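Insecticidal Delta-Endotoxin Cry8Ea1 (Bacillus Thuringiensis, PDB 3EB7) kills insect larvae, notably the underground pest Holotrichia parallela, probably by inserting into gut-cell membranes and forming pores, as other three-domain Cry toxins do. Local coordinates at residues 500-505 against 546-551; 562-567 against 578-583. All coordinates share one frame; numbering follows the deposited sequence.

Contact 1. Residues 500-505 against 546-551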
ATOM      1  N   ARG A 500      -0.153  25.607   7.692  1.00 26.69           N
ATOM      2  CA  ARG A 500      -1.586  25.457   7.811  1.00 26.22           C
ATOM      3  C   ARG A 500      -1.875  23.996   7.531  1.00 26.44           C
ATOM      4  O   ARG A 500      -1.016  23.274   7.008  1.00 26.34           O
ATOM      5  CB  ARG A 500      -2.344  26.377   6.861  1.00 25.45           C
ATOM      6  CG  ARG A 500      -2.221  26.008   5.420  1.00 23.95           C
ATOM      7  CD  ARG A 500      -2.757  27.075   4.503  1.00 23.46           C
ATOM      8  NE  ARG A 500      -2.980  26.598   3.143  1.00 22.17           N
ATOM      9  CZ  ARG A 500      -3.904  25.696   2.800  1.00 26.42           C
ATOM     10  NH1 ARG A 500      -4.703  25.133   3.719  1.00 26.94           N
ATOM     11  NH2 ARG A 500      -4.039  25.344   1.527  1.00 23.81           N
ATOM     12  N   VAL A 501      -3.094  23.600   7.864  1.00 26.42           N
ATOM     13  CA  VAL A 501      -3.544  22.234   7.915  1.00 27.17           C
ATOM     14  C   VAL A 501      -4.802  22.081   7.070  1.00 27.31           C
ATOM     15  O   VAL A 501      -5.689  22.931   7.100  1.00 27.89           O
ATOM     16  CB  VAL A 501      -3.917  21.855   9.401  1.00 27.66           C
ATOM     17  CG1 VAL A 501      -4.813  20.641   9.477  1.00 29.14           C
ATOM     18  CG2 VAL A 501      -2.665  21.613  10.222  1.00 27.67           C
ATOM     19  N   ARG A 502      -4.896  20.971   6.338  1.00 26.80           N
ATOM     20  CA  ARG A 502      -6.169  20.539   5.799  1.00 26.00           C
ATOM     21  C   ARG A 502      -6.336  19.063   6.087  1.00 25.60           C
ATOM     22  O   ARG A 502      -5.360  18.318   6.146  1.00 26.02           O
ATOM     23  CB  ARG A 502      -6.323  20.867   4.313  1.00 26.27           C
ATOM     24  CG  ARG A 502      -5.146  20.478   3.456  1.00 26.11           C
ATOM     25  CD  ARG A 502      -5.511  20.589   2.007  1.00 26.06           C
ATOM     26  NE  ARG A 502      -4.537  19.845   1.259  1.00 28.12           N
ATOM     27  CZ  ARG A 502      -3.942  20.251   0.143  1.00 28.06           C
ATOM     28  NH1 ARG A 502      -4.285  21.400  -0.407  1.00 27.05           N
ATOM     29  NH2 ARG A 502      -3.032  19.468  -0.437  1.00 23.87           N
ATOM     30  N   ILE A 503      -7.579  18.657   6.285  1.00 24.56           N
ATOM     31  CA  ILE A 503      -7.887  17.330   6.750  1.00 24.02           C
ATOM     32  C   ILE A 503      -8.760  16.655   5.719  1.00 23.78           C
ATOM     33  O   ILE A 503      -9.775  17.196   5.337  1.00 24.24           O
ATOM     34  CB  ILE A 503      -8.605  17.366   8.138  1.00 24.37           C
ATOM     35  CG1 ILE A 503      -7.690  17.944   9.226  1.00 23.54           C
ATOM     36  CG2 ILE A 503      -9.020  15.976   8.581  1.00 23.55           C
ATOM     37  CD1 ILE A 503      -8.072  19.293   9.640  1.00 26.46           C
ATOM     38  N   ARG A 504      -8.356  15.474   5.260  1.00 23.40           N
ATOM     39  CA  ARG A 504      -9.163  14.707   4.315  1.00 23.06           C
ATOM     40  C   ARG A 504     -10.208  13.887   5.085  1.00 21.50           C
ATOM     41  O   ARG A 504      -9.873  13.147   6.015  1.00 19.58           O
ATOM     42  CB  ARG A 504      -8.271  13.809   3.440  1.00 22.89           C
ATOM     43  CG  ARG A 504      -8.977  13.236   2.210  1.00 25.69           C
ATOM     44  CD  ARG A 504      -7.942  12.716   1.146  1.00 25.94           C
ATOM     45  NE  ARG A 504      -8.627  12.133  -0.011  1.00 32.11           N
ATOM     46  CZ  ARG A 504      -8.405  10.916  -0.502  1.00 36.00           C
ATOM     47  NH1 ARG A 504      -7.470  10.123   0.034  1.00 38.16           N
ATOM     48  NH2 ARG A 504      -9.116  10.489  -1.546  1.00 37.85           N
ATOM     49  N   TYR A 505     -11.477  14.046   4.713  1.00 20.02           N
ATOM     50  CA  TYR A 505     -12.554  13.387   5.443  1.00 19.62           C
ATOM     51  C   TYR A 505     -13.713  12.975   4.550  1.00 19.58           C
ATOM     52  O   TYR A 505     -13.809  13.380   3.424  1.00 20.17           O
ATOM     53  CB  TYR A 505     -13.073  14.277   6.574  1.00 18.89           C
ATOM     54  CG  TYR A 505     -13.981  15.394   6.080  1.00 19.20           C
ATOM     55  CD1 TYR A 505     -13.447  16.605   5.656  1.00 18.79           C
ATOM     56  CD2 TYR A 505     -15.379  15.217   6.006  1.00 18.22           C
ATOM     57  CE1 TYR A 505     -14.271  17.638   5.199  1.00 20.39           C
ATOM     58  CE2 TYR A 505     -16.207  16.231   5.537  1.00 18.81           C
ATOM     59  CZ  TYR A 505     -15.645  17.441   5.146  1.00 18.36           C
ATOM     60  OH  TYR A 505     -16.444  18.452   4.679  1.00 20.66           O
ATOM     61  N   PHE A 546     -11.875  17.968   1.609  1.00 26.32           N
ATOM     62  CA  PHE A 546     -10.935  18.610   2.512  1.00 25.27           C
ATOM     63  C   PHE A 546     -11.619  19.573   3.478  1.00 24.61           C
ATOM     64  O   PHE A 546     -12.463  20.363   3.085  1.00 23.43           O
ATOM     65  CB  PHE A 546      -9.846  19.359   1.730  1.00 24.75           C
ATOM     66  CG  PHE A 546      -8.727  18.478   1.267  1.00 25.21           C
ATOM     67  CD1 PHE A 546      -7.938  17.785   2.194  1.00 23.90           C
ATOM     68  CD2 PHE A 546      -8.446  18.347  -0.095  1.00 26.65           C
ATOM     69  CE1 PHE A 546      -6.891  16.950   1.783  1.00 23.57           C
ATOM     70  CE2 PHE A 546      -7.396  17.508  -0.528  1.00 26.20           C
ATOM     71  CZ  PHE A 546      -6.619  16.811   0.423  1.00 23.48           C
ATOM     72  N   ALA A 547     -11.273  19.447   4.751  1.00 23.89           N
ATOM     73  CA  ALA A 547     -11.497  20.488   5.726  1.00 23.73           C
ATOM     74  C   ALA A 547     -10.203  21.298   5.764  1.00 23.93           C
ATOM     75  O   ALA A 547      -9.194  20.834   6.306  1.00 23.62           O
ATOM     76  CB  ALA A 547     -11.804  19.891   7.086  1.00 23.54           C
ATOM     77  N   SER A 548     -10.243  22.501   5.179  1.00 23.26           N
ATOM     78  CA  SER A 548      -9.065  23.325   4.970  1.00 22.99           C
ATOM     79  C   SER A 548      -9.150  24.655   5.745  1.00 23.87           C
ATOM     80  O   SER A 548     -10.167  25.351   5.728  1.00 23.81           O
ATOM     81  CB  SER A 548      -8.852  23.566   3.470  1.00 22.53           C
ATOM     82  OG  SER A 548      -7.658  24.298   3.213  1.00 23.33           O
ATOM     83  N   PHE A 549      -8.063  24.969   6.447  1.00 24.55           N
ATOM     84  CA  PHE A 549      -7.906  26.191   7.189  1.00 24.74           C
ATOM     85  C   PHE A 549      -6.790  26.993   6.535  1.00 25.40           C
ATOM     86  O   PHE A 549      -5.781  26.412   6.117  1.00 25.14           O
ATOM     87  CB  PHE A 549      -7.457  25.899   8.613  1.00 24.27           C
ATOM     88  CG  PHE A 549      -8.415  25.062   9.407  1.00 24.93           C
ATOM     89  CD1 PHE A 549      -8.161  23.696   9.603  1.00 20.27           C
ATOM     90  CD2 PHE A 549      -9.560  25.639  10.002  1.00 23.82           C
ATOM     91  CE1 PHE A 549      -9.027  22.906  10.359  1.00 20.03           C
ATOM     92  CE2 PHE A 549     -10.448  24.843  10.776  1.00 24.10           C
ATOM     93  CZ  PHE A 549     -10.173  23.470  10.953  1.00 22.38           C
ATOM     94  N   SER A 550      -6.964  28.317   6.522  1.00 25.73           N
ATOM     95  CA  SER A 550      -5.982  29.263   6.018  1.00 27.42           C
ATOM     96  C   SER A 550      -5.176  29.897   7.144  1.00 27.59           C
ATOM     97  O   SER A 550      -4.039  30.281   6.932  1.00 27.93           O
ATOM     98  CB  SER A 550      -6.654  30.359   5.169  1.00 27.56           C
ATOM     99  OG  SER A 550      -7.697  31.004   5.899  1.00 31.25           O
ATOM    100  N   THR A 551      -5.768  29.999   8.330  1.00 27.69           N
ATOM    101  CA  THR A 551      -5.079  30.491   9.539  1.00 27.76           C
ATOM    102  C   THR A 551      -3.904  29.567   9.948  1.00 27.32           C
ATOM    103  O   THR A 551      -4.125  28.445  10.388  1.00 26.47           O
ATOM    104  CB  THR A 551      -6.100  30.636  10.728  1.00 27.69           C
ATOM    105  OG1 THR A 551      -7.169  31.496  10.325  1.00 29.22           O
ATOM    106  CG2 THR A 551      -5.457  31.195  12.006  1.00 27.93           C
TER
HETATM  107  O   HOH W   1      -4.045  25.675  10.035  1.00 20.88           O

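Contact 2. Residues 562-567 against 578-583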
ATOM      1  N   LEU A 562      -0.207  16.544  17.575  1.00 26.90           N
ATOM      2  CA  LEU A 562      -1.376  17.041  16.877  1.00 25.95           C
ATOM      3  C   LEU A 562      -2.555  16.152  17.242  1.00 26.06           C
ATOM      4  O   LEU A 562      -2.394  14.971  17.528  1.00 25.38           O
ATOM      5  CB  LEU A 562      -1.115  17.006  15.388  1.00 25.62           C
ATOM      6  CG  LEU A 562      -1.292  18.252  14.501  1.00 27.12           C
ATOM      7  CD1 LEU A 562      -0.931  19.599  15.166  1.00 20.83           C
ATOM      8  CD2 LEU A 562      -0.472  18.051  13.207  1.00 26.70           C
ATOM      9  N   LYS A 563      -3.755  16.709  17.245  1.00 26.44           N
ATOM     10  CA  LYS A 563      -4.923  15.925  17.619  1.00 27.01           C
ATOM     11  C   LYS A 563      -6.130  16.579  16.980  1.00 26.90           C
ATOM     12  O   LYS A 563      -6.239  17.794  16.998  1.00 27.31           O
ATOM     13  CB  LYS A 563      -5.063  15.836  19.159  1.00 27.06           C
ATOM     14  CG  LYS A 563      -6.300  15.069  19.644  1.00 27.44           C
ATOM     15  CD  LYS A 563      -6.403  15.124  21.136  1.00 28.75           C
ATOM     16  CE  LYS A 563      -7.713  15.729  21.512  1.00 33.55           C
ATOM     17  NZ  LYS A 563      -7.764  16.476  22.810  1.00 36.25           N
ATOM     18  N   ILE A 564      -7.004  15.770  16.387  1.00 26.36           N
ATOM     19  CA  ILE A 564      -8.158  16.292  15.696  1.00 25.19           C
ATOM     20  C   ILE A 564      -9.369  15.938  16.527  1.00 25.09           C
ATOM     21  O   ILE A 564      -9.517  14.793  16.979  1.00 23.89           O
ATOM     22  CB  ILE A 564      -8.297  15.723  14.236  1.00 25.76           C
ATOM     23  CG1 ILE A 564      -7.055  16.000  13.358  1.00 24.71           C
ATOM     24  CG2 ILE A 564      -9.563  16.254  13.544  1.00 26.65           C
ATOM     25  CD1 ILE A 564      -6.543  17.428  13.377  1.00 24.10           C
ATOM     26  N   SER A 565     -10.226  16.932  16.751  1.00 25.22           N
ATOM     27  CA  SER A 565     -11.462  16.732  17.513  1.00 24.97           C
ATOM     28  C   SER A 565     -12.676  17.041  16.656  1.00 24.21           C
ATOM     29  O   SER A 565     -12.684  18.065  15.940  1.00 23.46           O
ATOM     30  CB  SER A 565     -11.449  17.645  18.741  1.00 25.37           C
ATOM     31  OG  SER A 565     -10.424  17.241  19.642  1.00 28.73           O
ATOM     32  N   VAL A 566     -13.677  16.151  16.702  1.00 23.56           N
ATOM     33  CA  VAL A 566     -14.959  16.378  16.027  1.00 23.17           C
ATOM     34  C   VAL A 566     -16.160  16.360  17.028  1.00 24.70           C
ATOM     35  O   VAL A 566     -16.174  15.605  18.025  1.00 24.70           O
ATOM     36  CB  VAL A 566     -15.209  15.464  14.760  1.00 23.09           C
ATOM     37  CG1 VAL A 566     -14.070  15.610  13.733  1.00 21.01           C
ATOM     38  CG2 VAL A 566     -15.466  13.999  15.149  1.00 21.78           C
ATOM     39  N   ARG A 567     -17.156  17.189  16.719  1.00 24.65           N
ATOM     40  CA  ARG A 567     -18.149  17.650  17.664  1.00 26.25           C
ATOM     41  C   ARG A 567     -19.407  18.153  16.916  1.00 25.60           C
ATOM     42  O   ARG A 567     -19.348  18.456  15.719  1.00 24.11           O
ATOM     43  CB  ARG A 567     -17.497  18.822  18.394  1.00 26.87           C
ATOM     44  CG  ARG A 567     -18.076  19.208  19.685  1.00 31.67           C
ATOM     45  CD  ARG A 567     -17.236  20.301  20.291  1.00 36.80           C
ATOM     46  NE  ARG A 567     -15.911  19.786  20.602  1.00 44.13           N
ATOM     47  CZ  ARG A 567     -14.831  20.530  20.862  1.00 48.39           C
ATOM     48  NH1 ARG A 567     -14.897  21.866  20.848  1.00 48.93           N
ATOM     49  NH2 ARG A 567     -13.671  19.926  21.127  1.00 47.72           N
ATOM     50  N   VAL A 578     -18.544  10.469  10.734  1.00 24.02           N
ATOM     51  CA  VAL A 578     -17.400  11.183  10.178  1.00 23.03           C
ATOM     52  C   VAL A 578     -16.192  10.214  10.095  1.00 23.30           C
ATOM     53  O   VAL A 578     -15.756   9.667  11.125  1.00 23.10           O
ATOM     54  CB  VAL A 578     -17.029  12.384  11.079  1.00 22.81           C
ATOM     55  CG1 VAL A 578     -15.877  13.221  10.498  1.00 21.84           C
ATOM     56  CG2 VAL A 578     -18.244  13.262  11.338  1.00 22.80           C
ATOM     57  N   TYR A 579     -15.669  10.000   8.886  1.00 22.99           N
ATOM     58  CA  TYR A 579     -14.379   9.316   8.698  1.00 23.32           C
ATOM     59  C   TYR A 579     -13.279  10.334   8.530  1.00 23.97           C
ATOM     60  O   TYR A 579     -13.407  11.247   7.707  1.00 25.04           O
ATOM     61  CB  TYR A 579     -14.373   8.481   7.435  1.00 23.22           C
ATOM     62  CG  TYR A 579     -15.425   7.443   7.370  1.00 25.14           C
ATOM     63  CD1 TYR A 579     -16.628   7.731   6.781  1.00 22.47           C
ATOM     64  CD2 TYR A 579     -15.231   6.167   7.924  1.00 25.72           C
ATOM     65  CE1 TYR A 579     -17.612   6.815   6.701  1.00 24.90           C
ATOM     66  CE2 TYR A 579     -16.251   5.215   7.869  1.00 27.24           C
ATOM     67  CZ  TYR A 579     -17.438   5.554   7.234  1.00 27.46           C
ATOM     68  OH  TYR A 579     -18.505   4.663   7.084  1.00 30.05           O
ATOM     69  N   ILE A 580     -12.208  10.199   9.296  1.00 24.24           N
ATOM     70  CA  ILE A 580     -11.022  11.054   9.113  1.00 25.12           C
ATOM     71  C   ILE A 580      -9.845  10.252   8.526  1.00 24.70           C
ATOM     72  O   ILE A 580      -9.438   9.242   9.074  1.00 24.49           O
ATOM     73  CB  ILE A 580     -10.630  11.787  10.409  1.00 25.22           C
ATOM     74  CG1 ILE A 580     -11.818  12.633  10.893  1.00 25.48           C
ATOM     75  CG2 ILE A 580      -9.379  12.668  10.163  1.00 26.35           C
ATOM     76  CD1 ILE A 580     -11.481  13.425  12.138  1.00 27.73           C
ATOM     77  N   ASP A 581      -9.359  10.685   7.376  1.00 25.29           N
ATOM     78  CA  ASP A 581      -8.322   9.962   6.632  1.00 26.58           C
ATOM     79  C   ASP A 581      -6.940  10.427   7.048  1.00 26.16           C
ATOM     80  O   ASP A 581      -6.181   9.666   7.637  1.00 26.28           O
ATOM     81  CB  ASP A 581      -8.509  10.115   5.112  1.00 27.41           C
ATOM     82  CG  ASP A 581      -7.252   9.690   4.288  1.00 32.64           C
ATOM     83  OD1 ASP A 581      -7.039  10.273   3.214  1.00 37.19           O
ATOM     84  OD2 ASP A 581      -6.471   8.775   4.680  1.00 38.71           O
ATOM     85  N   ARG A 582      -6.618  11.673   6.748  1.00 25.73           N
ATOM     86  CA  ARG A 582      -5.281  12.162   6.979  1.00 26.13           C
ATOM     87  C   ARG A 582      -5.267  13.658   7.221  1.00 26.28           C
ATOM     88  O   ARG A 582      -6.194  14.372   6.839  1.00 26.67           O
ATOM     89  CB  ARG A 582      -4.401  11.834   5.769  1.00 26.33           C
ATOM     90  CG  ARG A 582      -4.874  12.437   4.430  1.00 27.23           C
ATOM     91  CD  ARG A 582      -3.830  12.117   3.374  1.00 33.00           C
ATOM     92  NE  ARG A 582      -4.212  12.410   1.987  1.00 35.09           N
ATOM     93  CZ  ARG A 582      -4.474  11.482   1.066  1.00 36.01           C
ATOM     94  NH1 ARG A 582      -4.780  11.826  -0.185  1.00 37.34           N
ATOM     95  NH2 ARG A 582      -4.451  10.201   1.395  1.00 38.51           N
ATOM     96  N   ILE A 583      -4.196  14.128   7.834  1.00 26.55           N
ATOM     97  CA  ILE A 583      -3.918  15.553   7.925  1.00 27.59           C
ATOM     98  C   ILE A 583      -2.804  15.830   6.944  1.00 27.32           C
ATOM     99  O   ILE A 583      -1.871  15.039   6.825  1.00 27.95           O
ATOM    100  CB  ILE A 583      -3.376  15.921   9.296  1.00 27.86           C
ATOM    101  CG1 ILE A 583      -4.391  15.641  10.397  1.00 28.39           C
ATOM    102  CG2 ILE A 583      -2.906  17.382   9.328  1.00 29.65           C
ATOM    103  CD1 ILE A 583      -3.686  15.349  11.761  1.00 32.38           C
TER

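Contact 1. Residues 500-505 against 546-551
Arg502 lies over one face of the Phe546 ring, a cation-pi contact reinforced by its own aliphatic chain. Its CD sits 3.8 Å from the Phe546 ring centroid, over the face. Its CZ follows at 4.6 Å from that centroid. Guanidinium and ring are not stacked flat, their planes standing 34° apart. With CG between the backbone N and the carbonyl carbon (chi1 48°) and the chain extended from CG to NE, CD and NE come to lie against the Phe546 ring, and the charged end goes on to a salt bridge with Glu584. Arg504 CB approaches CE1 of the same ring obliquely.

On the other face of the strand pair, Ile503 and Ala547 oppose each other, and Ile503 CD1 meets the edge of the Phe549 ring at CE1, 3.8 Å away. The edge of the Tyr505 ring turns toward the backbone, CE1 lying 3.5 Å from Ala547 N, and CE1 also packs on Ala547 CB. Ile503 N donates to Ala547 O (2.7 Å) and Ala547 N to Ile503 O (2.8 Å). Beyond the regular pairing, Arg500 NH1 donates to Phe549 O (2.9 Å) and to Ser548 OG (3.1 Å), both bent bonds, tying Arg500 to the end of the short strand and to the residue after it.

Strand 545-548 thus pairs antiparallel with 498-507, whose other neighbour is 578-588, while strands 511-517 and 520-527 pack against the Ile503, Ala547 and Phe549 side.

Contact 2. Residues 562-567 against 578-583
Segments 562-567 and 578-583 run roughly antiparallel, at 144°, yet their axes come no closer than 9.7 Å, a separation bridged by side chains instead of backbone hydrogen bonds. Ile580 makes the central contact: its CD1 lies 3.7 Å from Ile564 CG2 and equally 3.7 Å from Val566 CG1, so one methyl group touches two successive inward-pointing residues of the facing strand. CD1 is anti to CA (chi2 -178°), so the CG1 arm is extended. The approaches differ: Ile580 crosses Ile564 at a slant, while Ile580 and Val566 run past each other in opposite directions.

Ile583 meets Ile564 tip to tip, its CD1 coming within 3.8 Å of Ile564 CG1. Ile564 therefore turns two branches to two partners, CG2 to Ile580 and the CG1-CD1 arm to Ile583. Looser contacts flank this centre, with Leu562 CD2 at 4.4 Å from Ile583 CD1 and Val566 CG1 at 4.4 Å from Val578 CG1. All six residues are buried.

The alternation along 562-567 is regular, Leu562, Ile564 and Val566 pointing inward and Lys563 and Ser565 away. On the facing strand, two residues, Asp581 and Arg582, separate the inward-pointing Ile580 and Ile583, as expected where a beta bulge interrupts the alternation; Asp581 has an unusual psi of -66° for a strand. Leu513 and Phe478 add to the apolar layer. Such aliphatic packing between two facing sheets is characteristic of a beta sandwich, here the C-terminal domain of a three-domain Cry toxin, whose family belongs to the galactose-binding-like clan.

Followed from the N terminus, the chain enters contact 1 at 500-505, passes through strands 511-517 and 520-527, and closes a loop of 40 residues when 546-551 returns alongside. Only then does contact 2 open at 562-567, closing a ten-residue connection at 578-583, so the two closures are in series and neither nests nor crosses. The contact centres are about 10 Å apart. Contact 1 is an edge pairing within one sheet, and contact 2 joins that sheet to the one facing it. Strands 498-507 and 578-588 are neighbours in one sheet, where Arg504 N probably bonds to Arg582 O. Arg504 also forms a salt bridge with Asp581, and Ile503 packs on Ile580.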